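PDB 5FOC: leucyl-trna synthetase from Plasmodium falciparum, which probably joins leucine to its cognate tRNA at the expense of ATP and removes wrong amino acids from mischarged tRNA in the editing domain, the part present here. Local coordinates for residues Q136-Y147 and N237-M248. The protein carries 2 engineered substitutions. Sequence-based numbering, arbitrary orientation.
Sequences QNYTFINPNEYY and NLYILPMTTIKM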
ATOM      1  N   GLN A 136       5.184 -10.737  -0.117  1.00 19.57           N
ATOM      2  CA  GLN A 136       4.651  -9.688   0.724  1.00 19.14           C
ATOM      3  C   GLN A 136       4.027 -10.308   1.999  1.00 18.66           C
ATOM      4  O   GLN A 136       3.199 -11.205   1.841  1.00 19.93           O
ATOM      5  CB  GLN A 136       3.596  -8.865  -0.002  1.00 20.94           C
ATOM      6  CG  GLN A 136       3.180  -7.650   0.782  1.00 20.36           C
ATOM      7  CD  GLN A 136       2.148  -6.781   0.128  1.00 19.33           C
ATOM      8  OE1 GLN A 136       1.837  -6.954  -1.043  1.00 20.46           O
ATOM      9  NE2 GLN A 136       1.533  -5.890   0.910  1.00 19.53           N
ATOM     10  N   ASN A 137       4.469  -9.851   3.143  1.00 18.71           N
ATOM     11  CA  ASN A 137       3.896 -10.352   4.453  1.00 18.51           C
ATOM     12  C   ASN A 137       3.103  -9.339   5.239  1.00 19.89           C
ATOM     13  O   ASN A 137       2.294  -9.699   6.126  1.00 22.36           O
ATOM     14  CB  ASN A 137       4.955 -11.102   5.273  1.00 20.35           C
ATOM     15  CG  ASN A 137       6.199 -10.314   5.588  1.00 19.90           C
ATOM     16  OD1 ASN A 137       6.574  -9.386   4.815  1.00 22.18           O
ATOM     17  ND2 ASN A 137       6.912 -10.693   6.632  1.00 21.05           N
ATOM     18  N   TYR A 138       3.265  -8.047   4.960  1.00 19.43           N
ATOM     19  CA  TYR A 138       2.569  -6.968   5.580  1.00 19.33           C
ATOM     20  C   TYR A 138       2.380  -5.833   4.576  1.00 16.19           C
ATOM     21  O   TYR A 138       2.861  -5.951   3.419  1.00 19.81           O
ATOM     22  CB  TYR A 138       3.289  -6.442   6.838  1.00 18.91           C
ATOM     23  CG  TYR A 138       3.345  -7.473   7.906  1.00 17.97           C
ATOM     24  CD1 TYR A 138       2.250  -7.624   8.721  1.00 19.93           C
ATOM     25  CD2 TYR A 138       4.414  -8.327   8.063  1.00 19.25           C
ATOM     26  CE1 TYR A 138       2.254  -8.595   9.704  1.00 19.37           C
ATOM     27  CE2 TYR A 138       4.449  -9.288   9.071  1.00 18.82           C
ATOM     28  CZ  TYR A 138       3.312  -9.438   9.868  1.00 21.11           C
ATOM     29  OH  TYR A 138       3.333 -10.461  10.850  1.00 23.10           O
ATOM     30  N   THR A 139       1.622  -4.843   4.988  1.00 16.96           N
ATOM     31  CA  THR A 139       1.458  -3.600   4.236  1.00 18.30           C
ATOM     32  C   THR A 139       1.852  -2.466   5.158  1.00 19.74           C
ATOM     33  O   THR A 139       1.376  -2.331   6.253  1.00 19.92           O
ATOM     34  CB  THR A 139      -0.021  -3.456   3.775  1.00 19.33           C
ATOM     35  OG1 THR A 139      -0.331  -4.504   2.857  1.00 18.95           O
ATOM     36  CG2 THR A 139      -0.283  -2.070   3.192  1.00 18.66           C
ATOM     37  N   PHE A 140       2.769  -1.606   4.722  1.00 19.46           N
ATOM     38  CA  PHE A 140       3.182  -0.496   5.542  1.00 18.86           C
ATOM     39  C   PHE A 140       2.526   0.831   5.142  1.00 18.27           C
ATOM     40  O   PHE A 140       2.289   1.096   3.935  1.00 20.50           O
ATOM     41  CB  PHE A 140       4.689  -0.232   5.467  1.00 19.20           C
ATOM     42  CG  PHE A 140       5.577  -1.272   6.061  1.00 19.61           C
ATOM     43  CD1 PHE A 140       5.491  -1.627   7.418  1.00 19.96           C
ATOM     44  CD2 PHE A 140       6.620  -1.813   5.298  1.00 19.65           C
ATOM     45  CE1 PHE A 140       6.418  -2.540   7.965  1.00 20.44           C
ATOM     46  CE2 PHE A 140       7.521  -2.697   5.834  1.00 19.98           C
ATOM     47  CZ  PHE A 140       7.406  -3.088   7.173  1.00 21.31           C
ATOM     48  N   ILE A 141       2.223   1.611   6.173  1.00 17.64           N
ATOM     49  CA  ILE A 141       1.605   2.932   6.053  1.00 20.08           C
ATOM     50  C   ILE A 141       2.250   3.877   7.038  1.00 18.71           C
ATOM     51  O   ILE A 141       2.817   3.449   8.038  1.00 20.95           O
ATOM     52  CB  ILE A 141       0.074   2.838   6.264  1.00 20.77           C
ATOM     53  CG1 ILE A 141      -0.664   4.017   5.694  1.00 22.73           C
ATOM     54  CG2 ILE A 141      -0.277   2.656   7.728  1.00 23.53           C
ATOM     55  CD1 ILE A 141      -2.173   3.827   5.569  1.00 25.24           C
ATOM     56  N   ASN A 142       2.267   5.179   6.714  1.00 19.34           N
ATOM     57  CA  ASN A 142       2.795   6.118   7.674  1.00 20.15           C
ATOM     58  C   ASN A 142       1.721   6.470   8.683  1.00 19.89           C
ATOM     59  O   ASN A 142       0.739   7.061   8.296  1.00 23.38           O
ATOM     60  CB  ASN A 142       3.342   7.369   6.972  1.00 23.02           C
ATOM     61  CG  ASN A 142       4.075   8.302   7.913  1.00 24.53           C
ATOM     62  OD1 ASN A 142       3.725   8.482   9.066  1.00 25.35           O
ATOM     63  ND2 ASN A 142       5.128   8.917   7.399  1.00 23.47           N
ATOM     64  N   PRO A 143       1.889   6.068   9.965  1.00 20.33           N
ATOM     65  CA  PRO A 143       0.779   6.220  10.935  1.00 21.22           C
ATOM     66  C   PRO A 143       0.457   7.686  11.292  1.00 22.32           C
ATOM     67  O   PRO A 143      -0.647   8.010  11.705  1.00 24.53           O
ATOM     68  CB  PRO A 143       1.316   5.462  12.158  1.00 20.90           C
ATOM     69  CG  PRO A 143       2.807   5.608  12.067  1.00 22.58           C
ATOM     70  CD  PRO A 143       3.094   5.515  10.607  1.00 23.01           C
ATOM     71  N   ASN A 144       1.409   8.589  11.052  1.00 23.80           N
ATOM     72  CA  ASN A 144       1.305   9.968  11.468  1.00 25.50           C
ATOM     73  C   ASN A 144       0.764  10.914  10.407  1.00 24.18           C
ATOM     74  O   ASN A 144       0.653  12.115  10.663  1.00 28.94           O
ATOM     75  CB  ASN A 144       2.709  10.412  11.940  1.00 27.92           C
ATOM     76  CG  ASN A 144       3.127   9.673  13.207  1.00 31.66           C
ATOM     77  OD1 ASN A 144       2.308   9.468  14.080  1.00 34.25           O
ATOM     78  ND2 ASN A 144       4.367   9.266  13.302  1.00 35.13           N
ATOM     79  N   GLU A 145       0.475  10.396   9.214  1.00 24.15           N
ATOM     80  CA  GLU A 145       0.078  11.216   8.062  1.00 23.56           C
ATOM     81  C   GLU A 145      -1.325  10.835   7.618  1.00 21.44           C
ATOM     82  O   GLU A 145      -1.790   9.686   7.834  1.00 23.29           O
ATOM     83  CB  GLU A 145       1.063  11.014   6.911  1.00 25.70           C
ATOM     84  CG  GLU A 145       2.508  11.333   7.286  1.00 25.74           C
ATOM     85  CD  GLU A 145       2.815  12.800   7.493  1.00 31.99           C
ATOM     86  OE1 GLU A 145       2.015  13.681   7.146  1.00 32.76           O
ATOM     87  OE2 GLU A 145       3.904  13.073   8.029  1.00 38.87           O
ATOM     88  N   TYR A 146      -1.992  11.788   7.010  1.00 23.61           N
ATOM     89  CA  TYR A 146      -3.286  11.603   6.407  1.00 26.27           C
ATOM     90  C   TYR A 146      -3.270  10.843   5.085  1.00 22.31           C
ATOM     91  O   TYR A 146      -2.431  11.042   4.218  1.00 25.44           O
ATOM     92  CB  TYR A 146      -3.952  12.946   6.184  1.00 27.14           C
ATOM     93  CG  TYR A 146      -4.470  13.585   7.431  1.00 29.19           C
ATOM     94  CD1 TYR A 146      -5.579  13.049   8.072  1.00 23.73           C
ATOM     95  CD2 TYR A 146      -3.920  14.739   7.953  1.00 31.93           C
ATOM     96  CE1 TYR A 146      -6.073  13.623   9.224  1.00 30.79           C
ATOM     97  CE2 TYR A 146      -4.422  15.340   9.095  1.00 29.21           C
ATOM     98  CZ  TYR A 146      -5.529  14.756   9.717  1.00 33.16           C
ATOM     99  OH  TYR A 146      -6.024  15.355  10.827  1.00 45.74           O
ATOM    100  N   TYR A 147      -4.240   9.959   4.924  1.00 22.34           N
ATOM    101  CA  TYR A 147      -4.473   9.300   3.652  1.00 23.34           C
ATOM    102  C   TYR A 147      -5.845   9.668   3.140  1.00 20.36           C
ATOM    103  O   TYR A 147      -6.783   9.861   3.931  1.00 24.40           O
ATOM    104  CB  TYR A 147      -4.250   7.779   3.742  1.00 23.11           C
ATOM    105  CG  TYR A 147      -2.798   7.445   3.929  1.00 19.62           C
ATOM    106  CD1 TYR A 147      -2.199   7.526   5.184  1.00 19.60           C
ATOM    107  CD2 TYR A 147      -1.981   7.150   2.825  1.00 19.76           C
ATOM    108  CE1 TYR A 147      -0.854   7.262   5.354  1.00 19.86           C
ATOM    109  CE2 TYR A 147      -0.657   6.841   2.999  1.00 18.65           C
ATOM    110  CZ  TYR A 147      -0.077   6.932   4.243  1.00 19.00           C
ATOM    111  OH  TYR A 147       1.269   6.690   4.407  1.00 21.39           O
ATOM    112  N   ASN A 237      -3.020 -12.696   4.737  1.00 19.96           N
ATOM    113  CA  ASN A 237      -3.240 -11.964   5.976  1.00 19.13           C
ATOM    114  C   ASN A 237      -2.213 -10.871   6.209  1.00 20.51           C
ATOM    115  O   ASN A 237      -1.477 -10.855   7.190  1.00 22.89           O
ATOM    116  CB  ASN A 237      -3.319 -12.926   7.189  1.00 22.27           C
ATOM    117  CG  ASN A 237      -2.035 -13.661   7.450  1.00 23.05           C
ATOM    118  OD1 ASN A 237      -1.385 -14.094   6.512  1.00 28.71           O
ATOM    119  ND2 ASN A 237      -1.692 -13.892   8.730  1.00 26.42           N
ATOM    120  N   LEU A 238      -2.199  -9.923   5.272  1.00 19.22           N
ATOM    121  CA  LEU A 238      -1.169  -8.911   5.276  1.00 18.55           C
ATOM    122  C   LEU A 238      -1.608  -7.723   6.100  1.00 19.91           C
ATOM    123  O   LEU A 238      -2.274  -6.783   5.606  1.00 22.30           O
ATOM    124  CB  LEU A 238      -0.916  -8.489   3.826  1.00 17.67           C
ATOM    125  CG  LEU A 238      -0.780  -9.588   2.804  1.00 19.30           C
ATOM    126  CD1 LEU A 238      -0.470  -8.991   1.394  1.00 19.85           C
ATOM    127  CD2 LEU A 238       0.306 -10.541   3.183  1.00 24.32           C
ATOM    128  N   TYR A 239      -1.278  -7.755   7.373  1.00 20.43           N
ATOM    129  CA  TYR A 239      -1.764  -6.737   8.272  1.00 18.90           C
ATOM    130  C   TYR A 239      -1.079  -5.431   7.914  1.00 19.96           C
ATOM    131  O   TYR A 239       0.119  -5.445   7.527  1.00 20.74           O
ATOM    132  CB  TYR A 239      -1.524  -7.130   9.722  1.00 19.44           C
ATOM    133  CG  TYR A 239      -2.224  -8.443  10.041  1.00 20.30           C
ATOM    134  CD1 TYR A 239      -3.595  -8.539  10.007  1.00 24.06           C
ATOM    135  CD2 TYR A 239      -1.483  -9.579  10.273  1.00 21.70           C
ATOM    136  CE1 TYR A 239      -4.204  -9.777  10.267  1.00 23.59           C
ATOM    137  CE2 TYR A 239      -2.100 -10.807  10.569  1.00 22.82           C
ATOM    138  CZ  TYR A 239      -3.450 -10.870  10.505  1.00 24.43           C
ATOM    139  OH  TYR A 239      -4.049 -12.104  10.797  1.00 33.89           O
ATOM    140  N   ILE A 240      -1.805  -4.355   8.157  1.00 19.20           N
ATOM    141  CA  ILE A 240      -1.213  -3.000   8.016  1.00 18.76           C
ATOM    142  C   ILE A 240      -0.357  -2.709   9.242  1.00 19.92           C
ATOM    143  O   ILE A 240      -0.855  -2.727  10.382  1.00 21.42           O
ATOM    144  CB  ILE A 240      -2.239  -1.912   7.780  1.00 18.49           C
ATOM    145  CG1 ILE A 240      -2.939  -2.170   6.474  1.00 20.53           C
ATOM    146  CG2 ILE A 240      -1.561  -0.532   7.726  1.00 18.03           C
ATOM    147  CD1 ILE A 240      -4.050  -1.236   6.078  1.00 20.25           C
ATOM    148  N   LEU A 241       0.918  -2.336   9.027  1.00 20.02           N
ATOM    149  CA  LEU A 241       1.832  -1.986  10.071  1.00 18.85           C
ATOM    150  C   LEU A 241       2.388  -0.566   9.887  1.00 20.07           C
ATOM    151  O   LEU A 241       2.431  -0.120   8.759  1.00 21.03           O
ATOM    152  CB  LEU A 241       3.005  -2.948  10.103  1.00 20.00           C
ATOM    153  CG  LEU A 241       2.799  -4.440  10.369  1.00 18.49           C
ATOM    154  CD1 LEU A 241       4.142  -5.134  10.377  1.00 23.23           C
ATOM    155  CD2 LEU A 241       2.122  -4.616  11.707  1.00 21.24           C
ATOM    156  N   PRO A 242       2.771   0.089  10.969  1.00 18.34           N
ATOM    157  CA  PRO A 242       3.278   1.467  10.865  1.00 19.35           C
ATOM    158  C   PRO A 242       4.760   1.552  10.505  1.00 21.23           C
ATOM    159  O   PRO A 242       5.583   0.886  11.086  1.00 22.30           O
ATOM    160  CB  PRO A 242       3.026   2.023  12.247  1.00 22.35           C
ATOM    161  CG  PRO A 242       3.226   0.840  13.141  1.00 22.31           C
ATOM    162  CD  PRO A 242       2.624  -0.322  12.386  1.00 21.49           C
ATOM    163  N   MET A 243       5.064   2.438   9.532  1.00 20.02           N
ATOM    164  CA  MET A 243       6.449   2.719   9.139  1.00 21.10           C
ATOM    165  C   MET A 243       6.545   4.231   9.020  1.00 21.36           C
ATOM    166  O   MET A 243       6.015   4.816   8.078  1.00 23.58           O
ATOM    167  CB  MET A 243       6.779   2.001   7.855  1.00 19.83           C
ATOM    168  CG  MET A 243       8.188   2.293   7.295  1.00 21.08           C
ATOM    169  SD  MET A 243       8.509   1.509   5.690  1.00 26.19           S
ATOM    170  CE  MET A 243       9.611   0.175   6.097  1.00 30.36           C
ATOM    171  N   THR A 244       7.167   4.861  10.028  1.00 23.28           N
ATOM    172  CA  THR A 244       7.236   6.337  10.102  1.00 22.06           C
ATOM    173  C   THR A 244       8.183   6.955   9.110  1.00 24.34           C
ATOM    174  O   THR A 244       8.154   8.169   8.960  1.00 26.97           O
ATOM    175  CB  THR A 244       7.626   6.830  11.505  1.00 24.40           C
ATOM    176  OG1 THR A 244       8.927   6.321  11.879  1.00 27.72           O
ATOM    177  CG2 THR A 244       6.566   6.395  12.485  1.00 25.19           C
ATOM    178  N   THR A 245       9.008   6.142   8.453  1.00 23.34           N
ATOM    179  CA  THR A 245      10.038   6.655   7.496  1.00 21.82           C
ATOM    180  C   THR A 245       9.462   6.788   6.096  1.00 22.63           C
ATOM    181  O   THR A 245      10.126   7.310   5.214  1.00 27.54           O
ATOM    182  CB  THR A 245      11.223   5.689   7.412  1.00 24.84           C
ATOM    183  OG1 THR A 245      10.702   4.345   7.227  1.00 27.07           O
ATOM    184  CG2 THR A 245      12.023   5.744   8.664  1.00 29.28           C
ATOM    185  N   ILE A 246       8.247   6.307   5.856  1.00 22.95           N
ATOM    186  CA  ILE A 246       7.575   6.521   4.562  1.00 19.40           C
ATOM    187  C   ILE A 246       7.487   8.036   4.269  1.00 21.22           C
ATOM    188  O   ILE A 246       6.967   8.800   5.068  1.00 22.71           O
ATOM    189  CB  ILE A 246       6.171   5.880   4.531  1.00 20.36           C
ATOM    190  CG1 ILE A 246       6.374   4.387   4.450  1.00 19.05           C
ATOM    191  CG2 ILE A 246       5.344   6.408   3.369  1.00 21.55           C
ATOM    192  CD1 ILE A 246       5.079   3.635   4.704  1.00 18.54           C
ATOM    193  N   LYS A 247       8.038   8.447   3.123  1.00 23.58           N
ATOM    194  CA  LYS A 247       8.026   9.848   2.739  1.00 25.97           C
ATOM    195  C   LYS A 247       6.766  10.205   1.965  1.00 25.49           C
ATOM    196  O   LYS A 247       6.463   9.588   0.935  1.00 28.37           O
ATOM    197  CB  LYS A 247       9.256  10.154   1.848  1.00 25.45           C
ATOM    198  CG  LYS A 247      10.602  10.021   2.556  1.00 34.98           C
ATOM    199  CD  LYS A 247      10.783  11.013   3.715  1.00 41.89           C
ATOM    200  CE  LYS A 247      12.041  10.734   4.553  1.00 41.19           C
ATOM    201  NZ  LYS A 247      11.875   9.458   5.354  1.00 43.49           N
ATOM    202  N   MET A 248       6.037  11.207   2.451  1.00 25.66           N
ATOM    203  CA  MET A 248       4.769  11.566   1.859  1.00 25.38           C
ATOM    204  C   MET A 248       4.850  12.257   0.504  1.00 25.24           C
ATOM    205  O   MET A 248       3.852  12.380  -0.172  1.00 27.54           O
ATOM    206  CB  MET A 248       3.973  12.393   2.845  1.00 24.73           C
ATOM    207  CG  MET A 248       3.612  11.625   4.121  1.00 23.65           C
ATOM    208  SD  MET A 248       2.983   9.914   3.984  1.00 29.80           S
ATOM    209  CE  MET A 248       1.348  10.155   3.295  1.00 33.28           C
TER
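The carbonyl oxygen of Thr-139 accepts the amide N-H of Leu-241 at 2.8 Å, almost end-on, and also meets the CA-H of Ile-240. Three further backbone bonds, Thr-139 N to Tyr-239 O, Ile-141 N to Leu-241 O and Met-243 N to Ile-141 O, continue this parallel ladder. Pro-242 fits it because the ladder asks no N-H of that residue, while its CA-H faces Ile-141 O.

On one face of the sheet, Leu-241 lays CD1 over the Tyr-138 ring, 3.7 Å from the centroid, a CH-pi contact in which the branched leucine tip covers a flat partner. Tyr-239 O lies at that ring's edge, and the phenol OH reaches past the pair to Gln-289 O. Farther along, Met-243 runs out extended from the backbone (chi1 176°) and then bends at the sulfur, placing CE over the Phe-140 ring, 3.6 Å from CE2, as a CH-pi contact. The flexible thioether thus follows the ring, and Met-243 SD lies obliquely to it, 4.3 Å from the Phe-140 centroid, in a Met-aromatic contact. On the other face the methyls Ile-141 CG2 and Ile-240 CG2 press together at 3.4 Å, tighter than usual.

Beyond the strands, Asn-142 suits a chain reversal: OD1 receives Asn-144 N in an Asx turn, and ND2 donates in plane to a lone pair of Ile-246 O (3.0 Å), tying the two loops together. Met-248 folds back so that CG rests on Glu-145 CG and CE touches Tyr-147 CZ at 3.6 Å. With strand 254-257 running antiparallel along the other edge of 138-141, this parallel pair belongs to the central mixed sheet of the editing domain of a class I leucyl-tRNA synthetase.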